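Local structure of erythromycin dehydratase (3EL6) at residues 231-236 with 281-286; 167-172 with 268-273; 63-68 with 225-230; 85-90 with 255-260. The protein probably removes water from a beta-hydroxyacyl intermediate, as a dehydratase domain of the modular polyketide synthase that builds the erythromycin precursor. All blocks are in the same frame, centred on the assembly; numbering follows the deposited sequence.

Contacts 1, 3 and 4 lie in the interior, whereas contact 2 is partly buried, its centre about 21 Å from the centre of the chain. Helix 227-235 serves two of them: its later part meets strand 278-284 in contact 1, and its first turn meets Trp65 in contact 3. Contact 4 sets helix 79-93, the longest in the chain, against strand 251-259. Phe225 ties these sites together by touching Val233, Val283 and Leu259. Contacts 1 and 2 use neighbouring antiparallel strands, 278-284 and 266-273. The interior contacts are largely aliphatic or, in contact 3, aliphatic against an indole face; contact 2 instead pairs an arginine with a tryptophan and holds a sulfate.

Contact 1: residues 231-236 with 281-286; sequences DAVAQT and LRVTDP
Val233 and Thr236 meet Leu281 and Val283 in a buried, largely aliphatic contact between residues 231-236, the later part of helix 227-235 and what follows it, and strand 278-284. The centre is Val233 CG1, which touches two side chains of the strand at once: Leu281 CD1 at 3.8 Å and Val283 CG2 at 4.0 Å. With CG1 anti to the backbone N (chi1 169°), this methyl meets the Val283 branch tip to tip, while Leu281 comes across it at a slant. The other Leu281 methyl, CD2, reaches Thr236 and lies 3.6 Å from Thr236 OG1.

That hydroxyl is not left bare against a leucine. Thr236 OG1 donates to Val233 O at 2.8 Å, nearly in line with the carbonyl bond, and Thr236 N gives the same oxygen a second hydrogen bond. Farther round the helix, Gln235 NE2 donates to Asp231 OD2 at 3.0 Å with the acceptor close to the amide plane; the same nitrogen also bonds Phe197 O, and Gln235 OE1 pairs with Tyr183 OH. These bonds fix the glutamine amide from both ends.

Leu281 and Val283 point toward the helix and Arg282 between them away, the alternation of a strand with one face on a helix. A helix packed in this way against the concave face of an antiparallel sheet is the hallmark of the hotdog fold, of which this protein carries a double version.

Contact 2: residues 167-172 with 268-273; sequences EQWPPE and RVVATP. With SO4 (sulfate ion), chain B.
The guanidinium of Arg268 lies flat on the indole of Trp169, the planes 9° apart and the group centres separated by 3.8 Å. Arg268 CZ sits 3.4 Å from Trp169 CD1 over the five-membered ring, a cation-pi contact. The rest of the arginine follows the same ring face: CD makes a CH-pi contact above the five-membered ring, and Arg268 CB rests 3.6 Å from Trp169 CH2. An extended chain from CG to NE lets the whole side chain run along the indole. A loop that passes through a cis peptide bond before Pro170 thus lays Trp169 over strand 266-273, which has 209-215 and 278-284 as antiparallel neighbours in the double hotdog fold. The ring edge meets the strand too, with Trp169 CH2 3.7 Å from Val269 O and Trp169 CZ3 4.1 Å from Val270 CG2. At its nitrogen, Trp169 NE1 bonds Glu213 on the adjoining strand 209-215. Arg268 turns the edge of its guanidinium to a sulfate ion, probably taken up from the crystallisation liquor. Two nearly straight hydrogen bonds hold that anion, from Arg268 NH1 to sulfate O2 at 2.9 Å and from Arg268 NH2 to sulfate O1 at 3.1 Å.

Contact 3: residues 63-68 with 225-230; sequences QPWLAE and FHPVLL
Trp65, Val228 and Pro227 make up this buried contact between the loop 63-68 and the first turn of helix 227-235. Val228 CG2 sits over one face of the indole, 3.4 Å from Trp65 CE3 and 3.7 Å from the centroid of the six-membered ring, a close CH-pi contact. On the opposite face lie Gln63 CB and Leu66 CG, both offset toward the rim, so the indole is held between its own loop and the helix. Pro227 approaches the far end of the indole: Pro227 CG is 3.8 Å from Trp65 CH2, the two side chains crossing at about a right angle. With chi1 at 45°, Trp65 CG stands between the backbone N and the carbonyl carbon, which swings the indole toward the helix start.

That start is capped by His226, whose ND1 accepts a hydrogen bond from Val228 N at 3.1 Å, the donor lying close to the imidazole plane. Val81 of helix 79-93 touches both Trp65 and Pro227. No hydrogen bond crosses between the two segments, so their grip depends on shape and dispersion, while the Val228 N-H is capped by His226 and Pro227 O is met by Ser80 of helix 79-93.

Contact 4: residues 85-90 with 255-260; sequences LALAAG and NTVTLH
Leu87 packs on Val257 and Leu259 in the double hotdog fold, where helix 79-93 meets strand 251-259. The leucine supplies the whole helix side of the contact. Leu87 CD1 does most of the touching, lying 4.0 Å from Val257 CG1 and 4.1 Å from Leu259 CD2, so that one methyl is shared between two strand side chains. Leu87 CD2 turns toward the backbone and comes within 4.0 Å of Val257 O. The leucine and Val257 cross at about a right angle, whereas its meeting with Leu259 is more slanted.

Val257 and Leu259 point toward the helix and Thr258 between them points away. Thr258 OG1 bonds Thr293 of the neighbouring strand 290-299; this polar side lies away from Leu87. Leu259 CG stands anti to the backbone N (chi1 -168°), and its CD2 branch reaches the leucine.

At Val257 itself the strand is irregular: Thr256 and Val257 both face Leu98, a G1 beta bulge, with a positive phi of 53° at Thr256, as is usual for the first residue of such a bulge. Strand 97-103, which carries Leu98, is the antiparallel neighbour of 251-259 on one edge and 290-299 on the other, and Leu98 also touches Leu87. Helix 79-93 thus packs where strands 97-103 and 251-259 lie side by side, while Phe225, just before helix 227-235, packs against Leu259.

Contact 1: residues 231-236 with 281-286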
loop_
_atom_site.group_PDB
_atom_site.type_symbol
_atom_site.label_atom_id
_atom_site.label_comp_id
_atom_site.label_asym_id
_atom_site.label_seq_id
_atom_site.Cartn_x
_atom_site.Cartn_y
_atom_site.Cartn_z
ATOM N N ASP A 231 -27.423 3.935 -5.526
ATOM C CA ASP A 231 -28.370 3.391 -4.545
ATOM C C ASP A 231 -29.812 3.457 -5.069
ATOM O O ASP A 231 -30.605 2.566 -4.814
ATOM C CB ASP A 231 -28.337 4.165 -3.220
ATOM C CG ASP A 231 -29.286 3.604 -2.216
ATOM O OD1 ASP A 231 -28.906 2.625 -1.550
ATOM O OD2 ASP A 231 -30.445 4.104 -2.088
ATOM N N ALA A 232 -30.144 4.550 -5.747
ATOM C CA ALA A 232 -31.510 4.701 -6.313
ATOM C C ALA A 232 -31.750 3.677 -7.472
ATOM O O ALA A 232 -32.844 3.136 -7.651
ATOM C CB ALA A 232 -31.719 6.117 -6.753
ATOM N N VAL A 233 -30.720 3.350 -8.231
ATOM C CA VAL A 233 -30.828 2.199 -9.160
ATOM C C VAL A 233 -31.167 0.904 -8.445
ATOM O O VAL A 233 -32.066 0.179 -8.873
ATOM C CB VAL A 233 -29.522 2.011 -9.952
ATOM C CG1 VAL A 233 -29.521 0.701 -10.687
ATOM C CG2 VAL A 233 -29.333 3.180 -10.895
ATOM N N ALA A 234 -30.466 0.606 -7.354
ATOM C CA ALA A 234 -30.791 -0.544 -6.530
ATOM C C ALA A 234 -32.166 -0.443 -5.898
ATOM O O ALA A 234 -32.832 -1.470 -5.605
ATOM C CB ALA A 234 -29.693 -0.727 -5.424
ATOM N N GLN A 235 -32.616 0.787 -5.655
ATOM C CA GLN A 235 -33.989 0.944 -5.121
ATOM C C GLN A 235 -35.064 0.354 -6.026
ATOM O O GLN A 235 -36.137 0.052 -5.544
ATOM C CB GLN A 235 -34.322 2.397 -4.802
ATOM C CG GLN A 235 -33.643 2.982 -3.562
ATOM C CD GLN A 235 -33.997 4.463 -3.462
ATOM O OE1 GLN A 235 -35.142 4.823 -3.728
ATOM N NE2 GLN A 235 -32.999 5.331 -3.177
ATOM N N THR A 236 -34.766 0.169 -7.309
ATOM C CA THR A 236 -35.786 -0.371 -8.187
ATOM C C THR A 236 -36.213 -1.772 -7.716
ATOM O O THR A 236 -37.316 -2.244 -8.061
ATOM C CB THR A 236 -35.373 -0.387 -9.643
ATOM O OG1 THR A 236 -34.257 -1.274 -9.802
ATOM C CG2 THR A 236 -34.944 1.046 -10.136
ATOM N N LEU A 281 -29.648 -5.900 -13.459
ATOM C CA LEU A 281 -29.959 -4.514 -13.759
ATOM C C LEU A 281 -29.315 -4.100 -15.045
ATOM O O LEU A 281 -28.147 -4.402 -15.319
ATOM C CB LEU A 281 -29.455 -3.605 -12.615
ATOM C CG LEU A 281 -30.116 -3.732 -11.258
ATOM C CD1 LEU A 281 -29.353 -3.016 -10.133
ATOM C CD2 LEU A 281 -31.555 -3.108 -11.340
ATOM N N ARG A 282 -30.029 -3.329 -15.850
ATOM C CA ARG A 282 -29.435 -2.801 -17.031
ATOM C C ARG A 282 -29.681 -1.309 -17.027
ATOM O O ARG A 282 -30.836 -0.904 -16.916
ATOM C CB ARG A 282 -30.128 -3.412 -18.265
ATOM C CG ARG A 282 -29.516 -2.951 -19.561
ATOM C CD ARG A 282 -29.757 -3.977 -20.681
ATOM N NE ARG A 282 -28.952 -3.686 -21.884
ATOM C CZ ARG A 282 -27.789 -4.259 -22.182
ATOM N NH1 ARG A 282 -27.254 -5.181 -21.372
ATOM N NH2 ARG A 282 -27.144 -3.891 -23.299
ATOM N N VAL A 283 -28.638 -0.506 -17.123
ATOM C CA VAL A 283 -28.746 0.904 -16.859
ATOM C C VAL A 283 -28.303 1.639 -18.111
ATOM O O VAL A 283 -27.158 1.429 -18.610
ATOM C CB VAL A 283 -27.802 1.364 -15.672
ATOM C CG1 VAL A 283 -27.924 2.895 -15.491
ATOM C CG2 VAL A 283 -28.137 0.582 -14.388
ATOM N N THR A 284 -29.181 2.482 -18.655
ATOM C CA THR A 284 -28.826 3.295 -19.838
ATOM C C THR A 284 -28.976 4.786 -19.614
ATOM O O THR A 284 -29.626 5.181 -18.637
ATOM C CB THR A 284 -29.741 2.955 -21.050
ATOM O OG1 THR A 284 -31.105 2.981 -20.611
ATOM C CG2 THR A 284 -29.486 1.512 -21.507
ATOM N N ASP A 285 -28.425 5.616 -20.500
ATOM C CA ASP A 285 -28.758 7.050 -20.440
ATOM C C ASP A 285 -30.084 7.330 -21.158
ATOM O O ASP A 285 -30.692 6.412 -21.728
ATOM C CB ASP A 285 -27.618 7.943 -20.916
ATOM C CG ASP A 285 -27.290 7.766 -22.409
ATOM O OD1 ASP A 285 -28.156 7.310 -23.178
ATOM O OD2 ASP A 285 -26.172 8.139 -22.777
ATOM N N PRO A 286 -30.590 8.573 -21.072
ATOM C CA PRO A 286 -31.954 8.725 -21.631
ATOM C C PRO A 286 -32.018 8.597 -23.161
ATOM O O PRO A 286 -33.125 8.488 -23.730
ATOM C CB PRO A 286 -32.358 10.130 -21.188
ATOM C CG PRO A 286 -31.621 10.279 -19.822
ATOM C CD PRO A 286 -30.227 9.683 -20.160
#

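Contact 2: residues 167-172 with 268-273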
loop_
_atom_site.group_PDB
_atom_site.type_symbol
_atom_site.label_atom_id
_atom_site.label_comp_id
_atom_site.label_asym_id
_atom_site.label_seq_id
_atom_site.Cartn_x
_atom_site.Cartn_y
_atom_site.Cartn_z
ATOM N N GLU A 167 -35.716 0.828 -28.549
ATOM C CA GLU A 167 -37.076 0.388 -28.285
ATOM C C GLU A 167 -37.893 1.434 -27.507
ATOM O O GLU A 167 -37.336 2.268 -26.812
ATOM C CB GLU A 167 -37.040 -0.899 -27.475
ATOM C CG GLU A 167 -38.359 -1.599 -27.499
ATOM C CD GLU A 167 -38.630 -2.455 -26.284
ATOM O OE1 GLU A 167 -37.682 -3.001 -25.703
ATOM O OE2 GLU A 167 -39.812 -2.586 -25.910
ATOM N N GLN A 168 -39.214 1.381 -27.629
ATOM C CA GLN A 168 -40.095 2.367 -26.992
ATOM C C GLN A 168 -39.853 2.360 -25.467
ATOM O O GLN A 168 -39.703 1.288 -24.887
ATOM C CB GLN A 168 -41.573 2.006 -27.296
ATOM C CG GLN A 168 -42.599 2.900 -26.620
ATOM C CD GLN A 168 -44.038 2.508 -26.984
ATOM O OE1 GLN A 168 -44.977 2.674 -26.188
ATOM N NE2 GLN A 168 -44.208 1.966 -28.175
ATOM N N TRP A 169 -39.867 3.532 -24.821
ATOM C CA TRP A 169 -39.631 3.625 -23.352
ATOM C C TRP A 169 -40.814 4.225 -22.566
ATOM O O TRP A 169 -41.205 5.318 -22.861
ATOM C CB TRP A 169 -38.408 4.524 -23.096
ATOM C CG TRP A 169 -38.211 4.786 -21.588
ATOM C CD1 TRP A 169 -38.578 5.911 -20.868
ATOM C CD2 TRP A 169 -37.644 3.870 -20.646
ATOM N NE1 TRP A 169 -38.259 5.724 -19.505
ATOM C CE2 TRP A 169 -37.685 4.487 -19.359
ATOM C CE3 TRP A 169 -37.074 2.596 -20.765
ATOM C CZ2 TRP A 169 -37.178 3.860 -18.215
ATOM C CZ3 TRP A 169 -36.564 1.973 -19.633
ATOM C CH2 TRP A 169 -36.629 2.605 -18.364
ATOM N N PRO A 170 -41.391 3.507 -21.592
ATOM C CA PRO A 170 -41.105 2.110 -21.312
ATOM C C PRO A 170 -41.651 1.225 -22.447
ATOM O O PRO A 170 -42.325 1.730 -23.358
ATOM C CB PRO A 170 -41.906 1.846 -20.057
ATOM C CG PRO A 170 -43.148 2.786 -20.241
ATOM C CD PRO A 170 -42.579 3.998 -20.856
ATOM N N PRO A 171 -41.408 -0.090 -22.376
ATOM C CA PRO A 171 -41.935 -0.953 -23.450
ATOM C C PRO A 171 -43.465 -0.826 -23.605
ATOM O O PRO A 171 -44.155 -0.419 -22.661
ATOM C CB PRO A 171 -41.592 -2.358 -22.948
ATOM C CG PRO A 171 -40.329 -2.130 -22.128
ATOM C CD PRO A 171 -40.580 -0.836 -21.409
ATOM N N GLU A 172 -43.987 -1.245 -24.762
ATOM C CA GLU A 172 -45.417 -1.089 -25.105
ATOM C C GLU A 172 -46.450 -1.516 -24.058
ATOM O O GLU A 172 -47.391 -0.756 -23.769
ATOM C CB GLU A 172 -45.719 -1.735 -26.482
ATOM C CG GLU A 172 -45.344 -0.792 -27.661
ATOM C CD GLU A 172 -45.343 -1.456 -29.067
ATOM O OE1 GLU A 172 -46.377 -2.037 -29.486
ATOM O OE2 GLU A 172 -44.295 -1.371 -29.765
ATOM N N ARG A 268 -31.887 5.446 -17.126
ATOM C CA ARG A 268 -33.060 4.595 -17.127
ATOM C C ARG A 268 -32.613 3.199 -16.684
ATOM O O ARG A 268 -31.514 2.769 -17.018
ATOM C CB ARG A 268 -33.623 4.515 -18.553
ATOM C CG ARG A 268 -34.104 5.898 -19.109
ATOM C CD ARG A 268 -34.441 5.899 -20.636
ATOM N NE ARG A 268 -35.209 7.123 -20.902
ATOM C CZ ARG A 268 -35.770 7.461 -22.068
ATOM N NH1 ARG A 268 -35.653 6.689 -23.140
ATOM N NH2 ARG A 268 -36.461 8.593 -22.145
ATOM N N VAL A 269 -33.441 2.510 -15.961
ATOM C CA VAL A 269 -33.060 1.224 -15.371
ATOM C C VAL A 269 -34.107 0.184 -15.779
ATOM O O VAL A 269 -35.322 0.426 -15.687
ATOM C CB VAL A 269 -33.078 1.331 -13.883
ATOM C CG1 VAL A 269 -32.657 -0.008 -13.222
ATOM C CG2 VAL A 269 -32.161 2.493 -13.446
ATOM N N VAL A 270 -33.641 -0.968 -16.242
ATOM C CA VAL A 270 -34.532 -2.123 -16.378
ATOM C C VAL A 270 -34.058 -3.182 -15.380
ATOM O O VAL A 270 -32.856 -3.591 -15.422
ATOM C CB VAL A 270 -34.434 -2.708 -17.791
ATOM C CG1 VAL A 270 -35.357 -3.921 -17.873
ATOM C CG2 VAL A 270 -34.762 -1.608 -18.879
ATOM N N ALA A 271 -34.926 -3.570 -14.448
ATOM C CA ALA A 271 -34.567 -4.571 -13.445
ATOM C C ALA A 271 -35.330 -5.839 -13.803
ATOM O O ALA A 271 -36.550 -5.808 -13.985
ATOM C CB ALA A 271 -34.932 -4.128 -12.072
ATOM N N THR A 272 -34.609 -6.951 -13.920
ATOM C CA THR A 272 -35.237 -8.237 -14.264
ATOM C C THR A 272 -34.948 -9.331 -13.205
ATOM O O THR A 272 -33.862 -9.375 -12.623
ATOM C CB THR A 272 -34.836 -8.648 -15.715
ATOM O OG1 THR A 272 -33.415 -8.612 -15.850
ATOM C CG2 THR A 272 -35.291 -7.619 -16.697
ATOM N N PRO A 273 -35.925 -10.212 -12.923
ATOM C CA PRO A 273 -35.728 -11.255 -11.894
ATOM C C PRO A 273 -34.470 -12.107 -12.202
ATOM O O PRO A 273 -34.141 -12.340 -13.368
ATOM C CB PRO A 273 -37.009 -12.125 -12.030
ATOM C CG PRO A 273 -38.030 -11.196 -12.575
ATOM C CD PRO A 273 -37.251 -10.338 -13.575
HETATM S S SO4 B . -37.506 8.651 -25.892
HETATM O O1 SO4 B . -38.041 9.277 -24.680
HETATM O O2 SO4 B . -37.078 7.268 -25.631
HETATM O O3 SO4 B . -38.543 8.657 -26.933
HETATM O O4 SO4 B . -36.363 9.437 -26.369
#

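Contact 3: residues 63-68 with 225-230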
loop_
_atom_site.group_PDB
_atom_site.type_symbol
_atom_site.label_atom_id
_atom_site.label_comp_id
_atom_site.label_asym_id
_atom_site.label_seq_id
_atom_site.Cartn_x
_atom_site.Cartn_y
_atom_site.Cartn_z
ATOM N N GLN A 63 -20.214 15.409 2.845
ATOM C CA GLN A 63 -21.229 14.789 1.963
ATOM C C GLN A 63 -22.577 14.768 2.700
ATOM O O GLN A 63 -22.948 13.796 3.359
ATOM C CB GLN A 63 -20.787 13.362 1.628
ATOM C CG GLN A 63 -19.568 13.238 0.715
ATOM C CD GLN A 63 -18.232 13.247 1.474
ATOM O OE1 GLN A 63 -18.072 12.581 2.519
ATOM N NE2 GLN A 63 -17.262 13.971 0.932
ATOM N N PRO A 64 -23.317 15.893 2.654
ATOM C CA PRO A 64 -24.462 15.963 3.566
ATOM C C PRO A 64 -25.503 14.895 3.281
ATOM O O PRO A 64 -26.271 14.518 4.147
ATOM C CB PRO A 64 -25.035 17.406 3.358
ATOM C CG PRO A 64 -23.878 18.207 2.822
ATOM C CD PRO A 64 -22.874 17.203 2.140
ATOM N N TRP A 65 -25.529 14.372 2.062
ATOM C CA TRP A 65 -26.489 13.324 1.753
ATOM C C TRP A 65 -26.294 12.096 2.574
ATOM O O TRP A 65 -27.192 11.312 2.729
ATOM C CB TRP A 65 -26.432 12.958 0.251
ATOM C CG TRP A 65 -25.021 12.793 -0.329
ATOM C CD1 TRP A 65 -24.287 13.720 -0.958
ATOM C CD2 TRP A 65 -24.230 11.575 -0.341
ATOM N NE1 TRP A 65 -23.071 13.173 -1.365
ATOM C CE2 TRP A 65 -23.036 11.858 -1.003
ATOM C CE3 TRP A 65 -24.444 10.277 0.149
ATOM C CZ2 TRP A 65 -22.022 10.889 -1.205
ATOM C CZ3 TRP A 65 -23.415 9.304 -0.052
ATOM C CH2 TRP A 65 -22.260 9.631 -0.724
ATOM N N LEU A 66 -25.106 11.918 3.142
ATOM C CA LEU A 66 -24.935 10.777 4.073
ATOM C C LEU A 66 -25.977 10.775 5.218
ATOM O O LEU A 66 -26.475 9.715 5.705
ATOM C CB LEU A 66 -23.480 10.746 4.558
ATOM C CG LEU A 66 -22.505 10.234 3.484
ATOM C CD1 LEU A 66 -21.046 10.595 3.821
ATOM C CD2 LEU A 66 -22.655 8.700 3.278
ATOM N N ALA A 67 -26.379 11.970 5.619
ATOM C CA ALA A 67 -27.292 12.052 6.744
ATOM C C ALA A 67 -28.707 11.613 6.348
ATOM O O ALA A 67 -29.583 11.380 7.226
ATOM C CB ALA A 67 -27.304 13.499 7.271
ATOM N N GLU A 68 -28.959 11.493 5.036
ATOM C CA GLU A 68 -30.335 11.199 4.552
ATOM C C GLU A 68 -30.632 9.740 4.194
ATOM O O GLU A 68 -31.629 9.451 3.528
ATOM C CB GLU A 68 -30.671 12.130 3.381
ATOM C CG GLU A 68 -30.661 13.587 3.846
ATOM C CD GLU A 68 -31.442 14.537 3.004
ATOM O OE1 GLU A 68 -31.644 14.249 1.787
ATOM O OE2 GLU A 68 -31.792 15.627 3.564
ATOM N N PHE A 225 -19.547 5.856 -10.527
ATOM C CA PHE A 225 -21.025 5.887 -10.691
ATOM C C PHE A 225 -21.529 6.534 -9.384
ATOM O O PHE A 225 -21.481 5.916 -8.325
ATOM C CB PHE A 225 -21.607 4.468 -10.765
ATOM C CG PHE A 225 -23.067 4.406 -11.271
ATOM C CD1 PHE A 225 -23.379 3.668 -12.415
ATOM C CD2 PHE A 225 -24.105 5.067 -10.592
ATOM C CE1 PHE A 225 -24.721 3.589 -12.895
ATOM C CE2 PHE A 225 -25.444 4.992 -11.033
ATOM C CZ PHE A 225 -25.760 4.278 -12.193
ATOM N N HIS A 226 -21.996 7.771 -9.455
ATOM C CA HIS A 226 -22.448 8.478 -8.228
ATOM C C HIS A 226 -23.212 7.596 -7.277
ATOM O O HIS A 226 -24.245 6.994 -7.641
ATOM C CB HIS A 226 -23.339 9.704 -8.627
ATOM C CG HIS A 226 -23.475 10.699 -7.513
ATOM N ND1 HIS A 226 -24.050 10.383 -6.320
ATOM C CD2 HIS A 226 -22.999 11.970 -7.386
ATOM C CE1 HIS A 226 -23.986 11.428 -5.505
ATOM N NE2 HIS A 226 -23.354 12.410 -6.138
ATOM N N PRO A 227 -22.760 7.470 -6.011
ATOM C CA PRO A 227 -23.337 6.470 -5.146
ATOM C C PRO A 227 -24.773 6.735 -4.709
ATOM O O PRO A 227 -25.528 5.760 -4.356
ATOM C CB PRO A 227 -22.360 6.433 -3.951
ATOM C CG PRO A 227 -21.739 7.742 -3.970
ATOM C CD PRO A 227 -21.644 8.200 -5.358
ATOM N N VAL A 228 -25.183 8.019 -4.745
ATOM C CA VAL A 228 -26.600 8.235 -4.498
ATOM C C VAL A 228 -27.422 7.708 -5.698
ATOM O O VAL A 228 -28.422 7.005 -5.513
ATOM C CB VAL A 228 -26.910 9.678 -4.137
ATOM C CG1 VAL A 228 -28.429 9.871 -3.839
ATOM C CG2 VAL A 228 -26.105 10.006 -2.843
ATOM N N LEU A 229 -26.984 8.058 -6.891
ATOM C CA LEU A 229 -27.653 7.563 -8.112
ATOM C C LEU A 229 -27.650 6.035 -8.109
ATOM O O LEU A 229 -28.662 5.391 -8.379
ATOM C CB LEU A 229 -26.999 8.152 -9.340
ATOM C CG LEU A 229 -27.718 7.827 -10.685
ATOM C CD1 LEU A 229 -29.086 8.565 -10.707
ATOM C CD2 LEU A 229 -26.914 8.257 -11.935
ATOM N N LEU A 230 -26.513 5.421 -7.745
ATOM C CA LEU A 230 -26.441 3.932 -7.769
ATOM C C LEU A 230 -27.313 3.303 -6.715
ATOM O O LEU A 230 -27.929 2.235 -6.920
ATOM C CB LEU A 230 -24.986 3.533 -7.498
ATOM C CG LEU A 230 -24.713 2.023 -7.601
ATOM C CD1 LEU A 230 -25.012 1.659 -9.022
ATOM C CD2 LEU A 230 -23.204 1.927 -7.347
#

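Contact 4: residues 85-90 with 255-260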
loop_
_atom_site.group_PDB
_atom_site.type_symbol
_atom_site.label_atom_id
_atom_site.label_comp_id
_atom_site.label_asym_id
_atom_site.label_seq_id
_atom_site.Cartn_x
_atom_site.Cartn_y
_atom_site.Cartn_z
ATOM N N LEU A 85 -16.786 3.068 -4.903
ATOM C CA LEU A 85 -15.345 3.210 -4.582
ATOM C C LEU A 85 -14.565 2.031 -5.197
ATOM O O LEU A 85 -13.482 2.208 -5.686
ATOM C CB LEU A 85 -15.162 3.222 -3.055
ATOM C CG LEU A 85 -15.374 4.633 -2.436
ATOM C CD1 LEU A 85 -15.459 4.423 -0.959
ATOM C CD2 LEU A 85 -14.273 5.607 -2.785
ATOM N N ALA A 86 -15.141 0.839 -5.161
ATOM C CA ALA A 86 -14.458 -0.340 -5.730
ATOM C C ALA A 86 -14.336 -0.244 -7.244
ATOM O O ALA A 86 -13.332 -0.645 -7.799
ATOM C CB ALA A 86 -15.231 -1.646 -5.336
ATOM N N LEU A 87 -15.340 0.297 -7.924
ATOM C CA LEU A 87 -15.234 0.549 -9.361
ATOM C C LEU A 87 -14.133 1.574 -9.674
ATOM O O LEU A 87 -13.447 1.465 -10.701
ATOM C CB LEU A 87 -16.616 1.046 -9.894
ATOM C CG LEU A 87 -17.702 -0.044 -9.924
ATOM C CD1 LEU A 87 -19.092 0.648 -10.161
ATOM C CD2 LEU A 87 -17.426 -1.041 -11.112
ATOM N N ALA A 88 -13.987 2.570 -8.801
ATOM C CA ALA A 88 -12.976 3.638 -8.979
ATOM C C ALA A 88 -11.608 3.008 -8.812
ATOM O O ALA A 88 -10.681 3.304 -9.583
ATOM C CB ALA A 88 -13.146 4.732 -7.924
ATOM N N ALA A 89 -11.482 2.152 -7.797
ATOM C CA ALA A 89 -10.233 1.385 -7.592
ATOM C C ALA A 89 -9.924 0.517 -8.825
ATOM O O ALA A 89 -8.790 0.512 -9.330
ATOM C CB ALA A 89 -10.314 0.504 -6.315
ATOM N N GLY A 90 -10.920 -0.191 -9.335
ATOM C CA GLY A 90 -10.679 -1.052 -10.500
ATOM C C GLY A 90 -10.238 -0.234 -11.680
ATOM O O GLY A 90 -9.302 -0.611 -12.392
ATOM N N ASN A 255 -22.989 -8.666 -8.175
ATOM C CA ASN A 255 -22.315 -9.672 -9.021
ATOM C C ASN A 255 -22.196 -9.165 -10.434
ATOM O O ASN A 255 -23.210 -8.818 -11.065
ATOM C CB ASN A 255 -23.103 -11.017 -9.024
ATOM C CG ASN A 255 -23.182 -11.647 -7.656
ATOM O OD1 ASN A 255 -24.264 -11.791 -7.069
ATOM N ND2 ASN A 255 -22.052 -12.021 -7.127
ATOM N N THR A 256 -20.961 -9.059 -10.911
ATOM C CA THR A 256 -20.610 -8.573 -12.185
ATOM C C THR A 256 -21.189 -7.199 -12.491
ATOM O O THR A 256 -22.153 -7.066 -13.258
ATOM C CB THR A 256 -20.882 -9.590 -13.339
ATOM O OG1 THR A 256 -20.320 -10.862 -12.988
ATOM C CG2 THR A 256 -20.220 -9.100 -14.621
ATOM N N VAL A 257 -20.517 -6.180 -11.948
ATOM C CA VAL A 257 -20.925 -4.811 -12.175
ATOM C C VAL A 257 -20.036 -4.264 -13.222
ATOM O O VAL A 257 -18.797 -4.208 -13.043
ATOM C CB VAL A 257 -20.777 -3.935 -10.856
ATOM C CG1 VAL A 257 -21.336 -2.543 -11.171
ATOM C CG2 VAL A 257 -21.527 -4.654 -9.735
ATOM N N THR A 258 -20.607 -3.885 -14.366
ATOM C CA THR A 258 -19.794 -3.307 -15.433
ATOM C C THR A 258 -20.202 -1.854 -15.693
ATOM O O THR A 258 -21.402 -1.524 -15.668
ATOM C CB THR A 258 -19.944 -4.106 -16.788
ATOM O OG1 THR A 258 -21.252 -3.825 -17.341
ATOM C CG2 THR A 258 -19.797 -5.632 -16.538
ATOM N N LEU A 259 -19.231 -1.005 -16.022
ATOM C CA LEU A 259 -19.438 0.391 -16.208
ATOM C C LEU A 259 -18.994 0.744 -17.592
ATOM O O LEU A 259 -17.875 0.426 -18.005
ATOM C CB LEU A 259 -18.698 1.167 -15.065
ATOM C CG LEU A 259 -18.848 2.641 -14.709
ATOM C CD1 LEU A 259 -20.319 2.946 -14.354
ATOM C CD2 LEU A 259 -17.944 2.823 -13.481
ATOM N N HIS A 260 -19.871 1.382 -18.357
ATOM C CA HIS A 260 -19.523 1.797 -19.686
ATOM C C HIS A 260 -19.461 3.308 -19.876
ATOM O O HIS A 260 -18.997 3.772 -20.870
ATOM C CB HIS A 260 -20.475 1.127 -20.683
ATOM C CG HIS A 260 -20.553 -0.354 -20.491
ATOM N ND1 HIS A 260 -19.577 -1.205 -20.959
ATOM C CD2 HIS A 260 -21.427 -1.128 -19.805
ATOM C CE1 HIS A 260 -19.877 -2.446 -20.608
ATOM N NE2 HIS A 260 -21.006 -2.428 -19.923
#